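Local atomic coordinates of protein (aminopeptidase) (Ochrobactrum anthropi, PDB entry 1B65), a protein that acts as an L-aminopeptidase and as a D-alanine esterase/amidase, a serine aminopeptidase built on a variant of the Ntn hydrolase fold. Residues 18-22 against 198-202; 54-58 against 346-352; 175-180 against 192-197; 232-238 against 359-364. All blocks are in the same frame, centred on the assembly; numbering follows the deposited sequence.

Interaction 1 (18-22 against 198-202); sequences PFTGV and ASRVV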
loop_
_atom_site.group_PDB
_atom_site.type_symbol
_atom_site.label_atom_id
_atom_site.label_comp_id
_atom_site.label_asym_id
_atom_site.label_seq_id
_atom_site.Cartn_x
_atom_site.Cartn_y
_atom_site.Cartn_z
ATOM N N PRO A 18 7.002 27.511 -24.153
ATOM C CA PRO A 18 6.893 26.447 -25.119
ATOM C C PRO A 18 6.093 25.230 -24.706
ATOM O O PRO A 18 6.616 24.123 -24.728
ATOM C CB PRO A 18 8.348 26.024 -25.393
ATOM C CG PRO A 18 9.062 26.379 -24.134
ATOM C CD PRO A 18 8.350 27.562 -23.533
ATOM N N PHE A 19 4.821 25.415 -24.380
ATOM C CA PHE A 19 4.012 24.275 -24.037
ATOM C C PHE A 19 3.528 23.466 -25.228
ATOM O O PHE A 19 3.146 23.743 -26.325
ATOM C CB PHE A 19 2.804 24.682 -23.182
ATOM C CG PHE A 19 3.272 24.886 -21.763
ATOM C CD1 PHE A 19 3.644 23.801 -20.982
ATOM C CD2 PHE A 19 3.375 26.149 -21.218
ATOM C CE1 PHE A 19 4.094 23.970 -19.682
ATOM C CE2 PHE A 19 3.794 26.327 -19.922
ATOM C CZ PHE A 19 4.175 25.250 -19.134
ATOM N N THR A 20 3.492 22.202 -25.011
ATOM C CA THR A 20 3.068 20.888 -25.037
ATOM C C THR A 20 1.646 20.785 -25.592
ATOM O O THR A 20 0.700 21.363 -25.071
ATOM C CB THR A 20 3.032 20.481 -23.522
ATOM O OG1 THR A 20 2.617 21.673 -22.825
ATOM C CG2 THR A 20 4.374 20.120 -22.949
ATOM N N GLY A 21 1.402 20.185 -26.728
ATOM C CA GLY A 21 0.178 19.779 -27.304
ATOM C C GLY A 21 -1.121 20.549 -27.354
ATOM O O GLY A 21 -1.366 21.628 -26.784
ATOM N N VAL A 22 -2.119 19.842 -27.898
ATOM C CA VAL A 22 -3.461 20.401 -28.095
ATOM C C VAL A 22 -4.268 20.358 -26.811
ATOM O O VAL A 22 -4.337 19.325 -26.147
ATOM C CB VAL A 22 -4.144 19.548 -29.193
ATOM C CG1 VAL A 22 -5.583 20.011 -29.396
ATOM C CG2 VAL A 22 -3.300 19.761 -30.447
ATOM N N ALA A 198 -5.128 23.185 -16.572
ATOM C CA ALA A 198 -4.746 22.966 -17.978
ATOM C C ALA A 198 -5.458 21.697 -18.435
ATOM O O ALA A 198 -5.909 20.905 -17.572
ATOM C CB ALA A 198 -3.235 22.752 -18.133
ATOM N N SER A 199 -5.464 21.485 -19.745
ATOM C CA SER A 199 -6.031 20.242 -20.272
ATOM C C SER A 199 -5.288 19.810 -21.536
ATOM O O SER A 199 -4.555 20.564 -22.187
ATOM C CB SER A 199 -7.531 20.351 -20.603
ATOM O OG SER A 199 -7.710 21.299 -21.692
ATOM N N ARG A 200 -5.527 18.537 -21.891
ATOM C CA ARG A 200 -4.936 17.985 -23.096
ATOM C C ARG A 200 -5.986 17.082 -23.741
ATOM O O ARG A 200 -6.735 16.422 -23.011
ATOM C CB ARG A 200 -3.681 17.146 -22.880
ATOM C CG ARG A 200 -2.430 17.878 -22.397
ATOM C CD ARG A 200 -1.991 18.865 -23.487
ATOM N NE ARG A 200 -0.701 19.480 -23.133
ATOM C CZ ARG A 200 -0.642 20.553 -22.355
ATOM N NH1 ARG A 200 -1.729 21.137 -21.853
ATOM N NH2 ARG A 200 0.579 21.059 -22.070
ATOM N N VAL A 201 -5.967 16.985 -25.071
ATOM C CA VAL A 201 -6.908 16.032 -25.699
ATOM C C VAL A 201 -6.054 14.976 -26.368
ATOM O O VAL A 201 -5.005 15.322 -26.982
ATOM C CB VAL A 201 -7.840 16.765 -26.673
ATOM C CG1 VAL A 201 -8.644 15.853 -27.569
ATOM C CG2 VAL A 201 -8.782 17.670 -25.887
ATOM N N VAL A 202 -6.426 13.703 -26.224
ATOM C CA VAL A 202 -5.632 12.650 -26.868
ATOM C C VAL A 202 -6.601 11.758 -27.673
ATOM O O VAL A 202 -7.732 11.596 -27.250
ATOM C CB VAL A 202 -4.919 11.746 -25.838
ATOM C CG1 VAL A 202 -3.830 12.531 -25.081
ATOM C CG2 VAL A 202 -5.891 11.187 -24.831
HETATM O O HOH W 1 -2.635 16.746 -26.703
#

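Interaction 2 (54-58 against 346-352); sequences PARSG and MGGTPFD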
loop_
_atom_site.group_PDB
_atom_site.type_symbol
_atom_site.label_atom_id
_atom_site.label_comp_id
_atom_site.label_asym_id
_atom_site.label_seq_id
_atom_site.Cartn_x
_atom_site.Cartn_y
_atom_site.Cartn_z
ATOM N N PRO A 54 -4.136 39.277 8.915
ATOM C CA PRO A 54 -5.253 39.276 8.005
ATOM C C PRO A 54 -5.545 37.865 7.462
ATOM O O PRO A 54 -4.662 37.018 7.424
ATOM C CB PRO A 54 -4.840 40.204 6.869
ATOM C CG PRO A 54 -3.437 40.604 7.114
ATOM C CD PRO A 54 -2.906 39.778 8.259
ATOM N N ALA A 55 -6.751 37.731 6.982
ATOM C CA ALA A 55 -7.220 36.474 6.403
ATOM C C ALA A 55 -7.140 36.591 4.884
ATOM O O ALA A 55 -7.681 37.497 4.269
ATOM C CB ALA A 55 -8.667 36.246 6.818
ATOM N N ARG A 56 -6.361 35.682 4.282
ATOM C CA ARG A 56 -6.278 35.535 2.850
ATOM C C ARG A 56 -6.415 34.002 2.598
ATOM O O ARG A 56 -5.412 33.358 2.836
ATOM C CB ARG A 56 -4.945 35.979 2.255
ATOM C CG ARG A 56 -4.831 37.518 2.274
ATOM C CD ARG A 56 -3.917 37.986 3.344
ATOM N NE ARG A 56 -3.512 39.411 3.295
ATOM C CZ ARG A 56 -2.312 39.760 3.739
ATOM N NH1 ARG A 56 -1.475 38.838 4.212
ATOM N NH2 ARG A 56 -1.901 41.035 3.723
ATOM N N SER A 57 -7.601 33.542 2.262
ATOM C CA SER A 57 -7.786 32.095 2.066
ATOM C C SER A 57 -9.021 31.874 1.218
ATOM O O SER A 57 -9.553 32.779 0.564
ATOM C CB SER A 57 -7.905 31.421 3.433
ATOM O OG SER A 57 -7.608 30.014 3.372
ATOM N N GLY A 58 -9.521 30.628 1.195
ATOM C CA GLY A 58 -10.719 30.431 0.367
ATOM C C GLY A 58 -10.900 28.917 0.251
ATOM O O GLY A 58 -10.229 28.136 0.896
ATOM N N MET A 346 1.227 39.653 -2.986
ATOM C CA MET A 346 0.323 39.651 -1.832
ATOM C C MET A 346 1.142 39.884 -0.577
ATOM O O MET A 346 2.277 39.420 -0.518
ATOM C CB MET A 346 -0.416 38.286 -1.765
ATOM C CG MET A 346 -1.396 38.284 -0.561
ATOM S SD MET A 346 -2.358 36.757 -0.613
ATOM C CE MET A 346 -3.525 37.096 -1.912
ATOM N N GLY A 347 0.625 40.639 0.376
ATOM C CA GLY A 347 1.404 40.849 1.603
ATOM C C GLY A 347 2.044 42.239 1.597
ATOM O O GLY A 347 1.590 43.153 0.876
ATOM N N GLY A 348 3.044 42.401 2.464
ATOM C CA GLY A 348 3.728 43.698 2.534
ATOM C C GLY A 348 3.008 44.746 3.338
ATOM O O GLY A 348 3.446 45.917 3.287
ATOM N N THR A 349 1.950 44.421 4.063
ATOM C CA THR A 349 1.250 45.429 4.849
ATOM C C THR A 349 1.935 45.488 6.218
ATOM O O THR A 349 2.735 44.635 6.569
ATOM C CB THR A 349 -0.215 45.041 5.107
ATOM O OG1 THR A 349 -0.204 43.952 6.052
ATOM C CG2 THR A 349 -1.008 44.610 3.887
ATOM N N PRO A 350 1.511 46.409 7.080
ATOM C CA PRO A 350 2.046 46.504 8.425
ATOM C C PRO A 350 1.758 45.276 9.280
ATOM O O PRO A 350 2.441 45.035 10.278
ATOM C CB PRO A 350 1.361 47.760 8.990
ATOM C CG PRO A 350 0.957 48.566 7.794
ATOM C CD PRO A 350 0.575 47.514 6.761
ATOM N N PHE A 351 0.769 44.450 8.920
ATOM C CA PHE A 351 0.453 43.222 9.621
ATOM C C PHE A 351 1.127 41.989 9.044
ATOM O O PHE A 351 0.900 40.893 9.553
ATOM C CB PHE A 351 -1.065 43.048 9.621
ATOM C CG PHE A 351 -1.800 44.315 9.967
ATOM C CD1 PHE A 351 -1.795 44.755 11.281
ATOM C CD2 PHE A 351 -2.485 45.053 9.013
ATOM C CE1 PHE A 351 -2.463 45.917 11.629
ATOM C CE2 PHE A 351 -3.150 46.214 9.362
ATOM C CZ PHE A 351 -3.149 46.651 10.675
ATOM N N ASP A 352 1.939 42.095 8.010
ATOM C CA ASP A 352 2.588 40.947 7.400
ATOM C C ASP A 352 4.022 40.783 7.863
ATOM O O ASP A 352 4.718 41.759 8.143
ATOM C CB ASP A 352 2.591 41.143 5.857
ATOM C CG ASP A 352 1.208 40.849 5.302
ATOM O OD1 ASP A 352 0.825 39.653 5.438
ATOM O OD2 ASP A 352 0.471 41.698 4.746
#

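Interaction 3 (175-180 against 192-197); sequences VQEGNC and KGGTGT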
loop_
_atom_site.group_PDB
_atom_site.type_symbol
_atom_site.label_atom_id
_atom_site.label_comp_id
_atom_site.label_asym_id
_atom_site.label_seq_id
_atom_site.Cartn_x
_atom_site.Cartn_y
_atom_site.Cartn_z
ATOM N N VAL A 175 -11.869 28.871 -16.262
ATOM C CA VAL A 175 -11.612 28.787 -14.812
ATOM C C VAL A 175 -10.631 29.873 -14.411
ATOM O O VAL A 175 -9.564 29.983 -15.013
ATOM C CB VAL A 175 -11.056 27.397 -14.490
ATOM C CG1 VAL A 175 -10.558 27.221 -13.060
ATOM C CG2 VAL A 175 -12.128 26.340 -14.795
ATOM N N GLN A 176 -10.968 30.579 -13.354
ATOM C CA GLN A 176 -10.095 31.591 -12.774
ATOM C C GLN A 176 -8.843 30.953 -12.208
ATOM O O GLN A 176 -8.905 29.831 -11.723
ATOM C CB GLN A 176 -10.860 32.295 -11.628
ATOM C CG GLN A 176 -10.076 33.467 -11.060
ATOM C CD GLN A 176 -10.807 34.174 -9.931
ATOM O OE1 GLN A 176 -11.859 33.718 -9.479
ATOM N NE2 GLN A 176 -10.246 35.279 -9.472
ATOM N N GLU A 177 -7.692 31.627 -12.312
ATOM C CA GLU A 177 -6.445 31.090 -11.789
ATOM C C GLU A 177 -5.730 32.099 -10.897
ATOM O O GLU A 177 -6.032 33.312 -10.880
ATOM C CB GLU A 177 -5.439 30.688 -12.893
ATOM C CG GLU A 177 -6.016 29.575 -13.785
ATOM C CD GLU A 177 -5.099 29.321 -14.963
ATOM O OE1 GLU A 177 -4.857 30.293 -15.733
ATOM O OE2 GLU A 177 -4.575 28.227 -15.157
ATOM N N GLY A 178 -4.751 31.593 -10.151
ATOM C CA GLY A 178 -3.917 32.553 -9.381
ATOM C C GLY A 178 -4.391 32.618 -7.934
ATOM O O GLY A 178 -4.614 31.594 -7.278
ATOM N N ASN A 179 -4.637 33.868 -7.478
ATOM C CA ASN A 179 -5.048 34.059 -6.094
ATOM C C ASN A 179 -6.538 33.850 -5.944
ATOM O O ASN A 179 -7.267 34.837 -5.737
ATOM C CB ASN A 179 -4.670 35.446 -5.546
ATOM C CG ASN A 179 -3.200 35.758 -5.680
ATOM O OD1 ASN A 179 -2.391 34.912 -5.925
ATOM N ND2 ASN A 179 -2.861 37.051 -5.549
ATOM N N CYS A 180 -7.012 32.594 -6.020
ATOM C CA CYS A 180 -8.446 32.383 -5.894
ATOM C C CYS A 180 -8.744 31.034 -5.243
ATOM O O CYS A 180 -7.930 30.120 -5.370
ATOM C CB CYS A 180 -9.133 32.443 -7.268
ATOM S SG CYS A 180 -8.483 31.258 -8.483
ATOM N N LYS A 192 4.630 34.008 -5.591
ATOM C CA LYS A 192 3.236 33.833 -5.263
ATOM C C LYS A 192 2.740 32.614 -6.065
ATOM O O LYS A 192 2.975 32.506 -7.277
ATOM C CB LYS A 192 2.407 35.094 -5.555
ATOM C CG LYS A 192 0.949 34.961 -5.105
ATOM C CD LYS A 192 0.863 34.906 -3.567
ATOM C CE LYS A 192 -0.597 34.768 -3.134
ATOM N NZ LYS A 192 -1.172 33.460 -3.605
ATOM N N GLY A 193 2.002 31.758 -5.348
ATOM C CA GLY A 193 1.419 30.592 -6.023
ATOM C C GLY A 193 -0.100 30.661 -5.986
ATOM O O GLY A 193 -0.696 31.755 -5.924
ATOM N N GLY A 194 -0.753 29.483 -6.078
ATOM C CA GLY A 194 -2.213 29.490 -6.065
ATOM C C GLY A 194 -2.817 28.419 -6.970
ATOM O O GLY A 194 -2.248 27.339 -7.162
ATOM N N THR A 195 -3.916 28.784 -7.579
ATOM C CA THR A 195 -4.695 27.827 -8.403
ATOM C C THR A 195 -4.251 27.828 -9.848
ATOM O O THR A 195 -4.148 28.914 -10.444
ATOM C CB THR A 195 -6.197 28.205 -8.268
ATOM O OG1 THR A 195 -6.507 28.166 -6.841
ATOM C CG2 THR A 195 -7.072 27.252 -9.059
ATOM N N GLY A 196 -4.086 26.634 -10.431
ATOM C CA GLY A 196 -3.728 26.584 -11.857
ATOM C C GLY A 196 -4.467 25.418 -12.530
ATOM O O GLY A 196 -4.785 24.433 -11.865
ATOM N N THR A 197 -4.677 25.566 -13.852
ATOM C CA THR A 197 -5.399 24.453 -14.515
ATOM C C THR A 197 -4.934 24.335 -15.954
ATOM O O THR A 197 -4.363 25.292 -16.511
ATOM C CB THR A 197 -6.903 24.645 -14.329
ATOM O OG1 THR A 197 -7.614 23.489 -14.830
ATOM C CG2 THR A 197 -7.470 25.861 -15.090
#

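Interaction 4 (232-238 against 359-364); sequences VGQHMRD and IDHERL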
loop_
_atom_site.group_PDB
_atom_site.type_symbol
_atom_site.label_atom_id
_atom_site.label_comp_id
_atom_site.label_asym_id
_atom_site.label_seq_id
_atom_site.Cartn_x
_atom_site.Cartn_y
_atom_site.Cartn_z
ATOM N N VAL A 232 15.554 28.642 -14.030
ATOM C CA VAL A 232 15.143 30.008 -13.746
ATOM C C VAL A 232 15.461 30.413 -12.326
ATOM O O VAL A 232 15.831 31.557 -12.065
ATOM C CB VAL A 232 13.635 30.162 -14.023
ATOM C CG1 VAL A 232 13.112 31.541 -13.599
ATOM C CG2 VAL A 232 13.410 30.021 -15.538
ATOM N N GLY A 233 15.305 29.492 -11.364
ATOM C CA GLY A 233 15.518 29.778 -9.967
ATOM C C GLY A 233 16.962 30.194 -9.676
ATOM O O GLY A 233 17.165 30.964 -8.734
ATOM N N GLN A 234 17.938 29.757 -10.448
ATOM C CA GLN A 234 19.311 30.198 -10.300
ATOM C C GLN A 234 19.512 31.633 -10.795
ATOM O O GLN A 234 20.491 32.269 -10.361
ATOM C CB GLN A 234 20.265 29.245 -11.034
ATOM C CG GLN A 234 20.174 27.813 -10.514
ATOM C CD GLN A 234 20.462 27.681 -9.034
ATOM O OE1 GLN A 234 19.745 27.075 -8.227
ATOM N NE2 GLN A 234 21.593 28.268 -8.622
ATOM N N HIS A 235 18.660 32.161 -11.653
ATOM C CA HIS A 235 18.759 33.509 -12.162
ATOM C C HIS A 235 17.851 34.543 -11.506
ATOM O O HIS A 235 18.010 35.736 -11.803
ATOM C CB HIS A 235 18.374 33.573 -13.660
ATOM C CG HIS A 235 19.300 32.745 -14.490
ATOM N ND1 HIS A 235 20.473 33.259 -15.014
ATOM C CD2 HIS A 235 19.241 31.446 -14.858
ATOM C CE1 HIS A 235 21.092 32.297 -15.686
ATOM N NE2 HIS A 235 20.369 31.194 -15.594
ATOM N N MET A 236 16.787 34.136 -10.843
ATOM C CA MET A 236 15.831 35.058 -10.237
ATOM C C MET A 236 15.812 34.728 -8.741
ATOM O O MET A 236 15.052 33.897 -8.250
ATOM C CB MET A 236 14.459 34.970 -10.888
ATOM C CG MET A 236 14.468 35.423 -12.340
ATOM S SD MET A 236 12.925 35.159 -13.234
ATOM C CE MET A 236 11.795 36.077 -12.244
ATOM N N ARG A 237 16.800 35.289 -8.042
ATOM C CA ARG A 237 17.012 34.983 -6.646
ATOM C C ARG A 237 16.459 35.966 -5.637
ATOM O O ARG A 237 16.625 35.684 -4.452
ATOM C CB ARG A 237 18.539 34.980 -6.415
ATOM C CG ARG A 237 19.304 33.871 -7.104
ATOM C CD ARG A 237 20.230 33.202 -6.076
ATOM N NE ARG A 237 19.494 32.921 -4.850
ATOM C CZ ARG A 237 19.860 33.026 -3.584
ATOM N NH1 ARG A 237 21.080 33.439 -3.257
ATOM N NH2 ARG A 237 18.984 32.706 -2.628
ATOM N N ASP A 238 15.902 37.094 -6.022
ATOM C CA ASP A 238 15.462 38.097 -5.071
ATOM C C ASP A 238 14.064 37.867 -4.525
ATOM O O ASP A 238 13.233 37.170 -5.102
ATOM C CB ASP A 238 15.471 39.486 -5.755
ATOM C CG ASP A 238 14.762 39.462 -7.103
ATOM O OD1 ASP A 238 15.364 38.951 -8.074
ATOM O OD2 ASP A 238 13.612 39.941 -7.204
ATOM N N ILE A 359 5.957 36.041 -10.017
ATOM C CA ILE A 359 7.082 36.032 -10.927
ATOM C C ILE A 359 6.826 37.088 -12.019
ATOM O O ILE A 359 5.705 37.269 -12.517
ATOM C CB ILE A 359 7.353 34.653 -11.552
ATOM C CG1 ILE A 359 8.657 34.651 -12.339
ATOM C CG2 ILE A 359 6.143 34.276 -12.408
ATOM C CD1 ILE A 359 9.151 33.215 -12.641
ATOM N N ASP A 360 7.900 37.846 -12.271
ATOM C CA ASP A 360 7.815 38.928 -13.250
ATOM C C ASP A 360 7.838 38.389 -14.669
ATOM O O ASP A 360 8.769 37.654 -15.010
ATOM C CB ASP A 360 9.010 39.868 -13.043
ATOM C CG ASP A 360 8.811 41.059 -14.005
ATOM O OD1 ASP A 360 7.946 41.899 -13.738
ATOM O OD2 ASP A 360 9.495 41.098 -15.010
ATOM N N HIS A 361 6.839 38.715 -15.483
ATOM C CA HIS A 361 6.759 38.129 -16.815
ATOM C C HIS A 361 7.906 38.506 -17.739
ATOM O O HIS A 361 8.373 37.669 -18.513
ATOM C CB HIS A 361 5.426 38.548 -17.486
ATOM C CG HIS A 361 4.208 38.099 -16.774
ATOM N ND1 HIS A 361 2.915 38.391 -17.156
ATOM C CD2 HIS A 361 4.102 37.317 -15.655
ATOM C CE1 HIS A 361 2.072 37.822 -16.284
ATOM N NE2 HIS A 361 2.786 37.162 -15.376
ATOM N N GLU A 362 8.314 39.787 -17.701
ATOM C CA GLU A 362 9.385 40.189 -18.630
ATOM C C GLU A 362 10.719 39.597 -18.236
ATOM O O GLU A 362 11.455 39.133 -19.102
ATOM C CB GLU A 362 9.447 41.731 -18.742
ATOM C CG GLU A 362 8.382 42.270 -19.708
ATOM C CD GLU A 362 8.547 41.600 -21.072
ATOM O OE1 GLU A 362 9.661 41.702 -21.627
ATOM O OE2 GLU A 362 7.623 40.929 -21.579
ATOM N N ARG A 363 11.009 39.523 -16.931
ATOM C CA ARG A 363 12.272 38.906 -16.524
ATOM C C ARG A 363 12.232 37.414 -16.875
ATOM O O ARG A 363 13.254 36.901 -17.308
ATOM C CB ARG A 363 12.464 39.053 -15.017
ATOM C CG ARG A 363 13.121 40.341 -14.541
ATOM C CD ARG A 363 14.229 39.937 -13.528
ATOM N NE ARG A 363 13.763 40.125 -12.185
ATOM C CZ ARG A 363 14.307 39.805 -11.020
ATOM N NH1 ARG A 363 15.475 39.197 -10.918
ATOM N NH2 ARG A 363 13.577 40.154 -9.955
ATOM N N LEU A 364 11.068 36.772 -16.671
ATOM C CA LEU A 364 10.989 35.337 -17.056
ATOM C C LEU A 364 11.277 35.123 -18.530
ATOM O O LEU A 364 12.055 34.252 -18.948
ATOM C CB LEU A 364 9.583 34.809 -16.780
ATOM C CG LEU A 364 9.232 33.368 -16.475
ATOM C CD1 LEU A 364 7.853 33.007 -17.016
ATOM C CD2 LEU A 364 10.289 32.337 -16.843
#

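Interaction 1 (18-22 against 198-202)
Val22 meets Arg200 and Val201 through its carbonyl group, which supplies the backbone bonding of this contact. Val201 N donates to Val22 O at 3.0 Å, and Arg200 CA directs a C-H at the same oxygen, with Arg200 CA 3.4 Å from Val22 O. A water adds a third link, donating to Val22 O at 3.1 Å and to Val201 O at 2.8 Å.

Residues 198-202 belong to strand 194-204, an outermost strand of the six-stranded sheet of this Ntn hydrolase variant. Its inner side pairs with strand 207-217, so the loop 18-22 supplies an acceptor to an N-H on the outer side without becoming a strand itself. Gly21 suits the bend before Val22, since its positive phi of 43° is easier for a residue without a side chain.

The polar side-chain contacts centre on Arg200. A bend at chi2 (-64°) folds its chain back over its own strand, where NH1 donates to Ser199 O at 2.9 Å with that oxygen lying in the guanidinium plane. Thr20 O sits over one face of this flat group, 3.0 Å from Arg200 NE, where the angle is too poor for a hydrogen bond; Arg13 donates to that carbonyl. NH2 forms a salt bridge with Glu334 of helix 322-342, and the long arginine chain spans from the strand to that acid. The modelled approach of the Thr20 hydroxyl to NH2 is doubtful. The Ser199 hydroxyl is bonded to Asp31 and to Gly24 N.

The aromatic neighbour is Phe19, whose ring lies obliquely to the guanidinium, with Phe19 CD1 4.3 Å from Arg200 NH2.

Interaction 2 (54-58 against 346-352)
Arg56 sets CG anti to its carbonyl carbon (chi1 -73°) and bends at chi2 (105°), which carries its guanidinium out from the strand to Asp352, whose carboxylate arrives from the opposite direction. The result is an end-on, two-pronged salt bridge that joins strand 56-63 to the small hairpin of strands 346-347 and 355-356: Arg56 NH1 donates to Asp352 OD1 at 2.7 Å and Arg56 NH2 donates to Asp352 OD2 at 2.7 Å. Both oxygens use their syn lone pairs, the two planes are only 6° apart, and both bonds are nearly straight.

The acid is held ready by its own loop. Thr349 to Asp352 form a type I beta turn, within which Thr349 OG1 accepts from Phe351 N in an ST turn. Asp352 OD2 also receives Thr349 N on its anti lone pair, at 3.2 Å, and the Thr349 hydroxyl from above the carboxylate plane, at 2.7 Å. Three donors therefore grip this one oxygen, which probably favours the ionised carboxylate. A threonine suits the corner because its hydroxyl can accept from Phe351 N and donate to the acid at once.

Arg56 is itself buried, and its remaining N-H groups reach Leu150 O, Asn45 and, weakly, Glu44 O. Its flat group is sandwiched: Pro54 CG lies over the centre of one face, 3.6 Å above the plane, and Gly347 N over the other. The chain's aliphatic part runs past Met346 in the opposite direction, with Arg56 CG 3.9 Å from Met346 SD. At the turn, Pro54 CD rests 4.0 Å from Phe351 CB.

Interaction 3 (175-180 against 192-197)
Glu177 and Gly178 lie along Thr195, where an isolated antiparallel bridge adds the loop 175-180 to strand 194-204 at the margin of the six-stranded sheet. Gly178 and Thr195 are the hydrogen-bonded pair: Gly178 N donates to Thr195 O at 2.8 Å, and Thr195 N donates back to Gly178 O at 2.9 Å, both in the carbonyl plane on a lone pair. Gly178 and Gly194 have backbone angles at which a CB would crowd the preceding carbonyl, and at Gly194 it would also run into Gly178 O.

Glu177 CB packs 3.3 Å from Thr195 O. CG is 3.9 Å from Thr195 O and comes near Thr197 CG2, and chi2 (173°) keeps the chain extended. CD nears Thr197 N, and at the tip OE2 accepts from Thr197 N at 3.0 Å on its anti lone pair, taking the role of a strand carbonyl; OE1 forms a salt bridge with Arg11.

Beyond Gly178 the chain makes an inverse gamma turn at Asn179, and Thr195 OG1 donates to Cys180 O at 2.8 Å. Lys192, whose ammonium also binds the carbonyls of Thr184, Met186 and Gly193, sends NZ to Asn179 OD1 at 3.0 Å from above the carbonyl plane.

Interaction 4 (232-238 against 359-364)
Val232 and Leu364 bring a short, weakly bonded helical turn (232-235) beside the first turn of helix 361-370, their CA atoms 7.5 Å apart, while residues 236-238 run on past Arg363. Met236 reaches across to Ile359 and Arg363. Its chain is extended through chi2 and then bends at chi3 (58°), which puts the methyl CE 3.4 Å from Ile359 CG1, tighter than usual for two carbons. The same methyl lies 4.1 Å from Arg363 CB, as the methionine and the arginine lie alongside each other, pointing opposite ways. An unbranched, flexible methionine can turn its methyl group in against Ile359. The side chains of Val232 and Leu364 cross at about a right angle, Val232 CG2 4.1 Å from Leu364 CD2.

Toward the surface the chemistry becomes ionic. Arg363 bends at chi2 and chi3 to lay its guanidinium against the carboxylate of Asp238, edge to edge, the planes 15° apart. Arg363 NH1 donates to Asp238 OD1 at 2.9 Å, and Arg363 NH2 to Asp238 OD2 at 2.8 Å; a further NH2 bond to OD1 is weak. Within its own segment, Arg363 N donates to Asp360 OD2 at 2.9 Å, capping the helix that carries the arginine, with aspartate as a suitable N-cap acceptor.

Arg222 binds the carbonyls of Met236 and Asp238. His235 NE2 is hydrogen-bonded to Tyr371 OH, and the two rings meet steeply inclined. Phe191 of strand 191-192 lies against both Met236 and Ile359, while Ile341 of helix 322-342 touches Ile359 and Leu364, so the contact packs against that helix and that strand.

Overall arrangement
Interaction 3 is the buried contact, about 9 Å from the chain centre to its own centre; the other three are partly buried and lie farther out. Interactions 1 and 3 use successive parts of strand 194-204 and add backbone bonds to it, one in interaction 1, helped by water, and two in interaction 3, where side chains of Glu177, Asn179, Lys192 and Thr195 supply the rest. Interactions 2 and 4 instead rely on two-pronged arginine-aspartate bridges, one around a buried arginine, the other around an exposed one beside apolar contacts of Val232, Met236, Ile359 and Leu364. Interactions 2 and 3 touch directly, Met346 packing on Lys192 and Asn179. Helix 322-342 is a shared neighbour of interactions 1, 3 and 4.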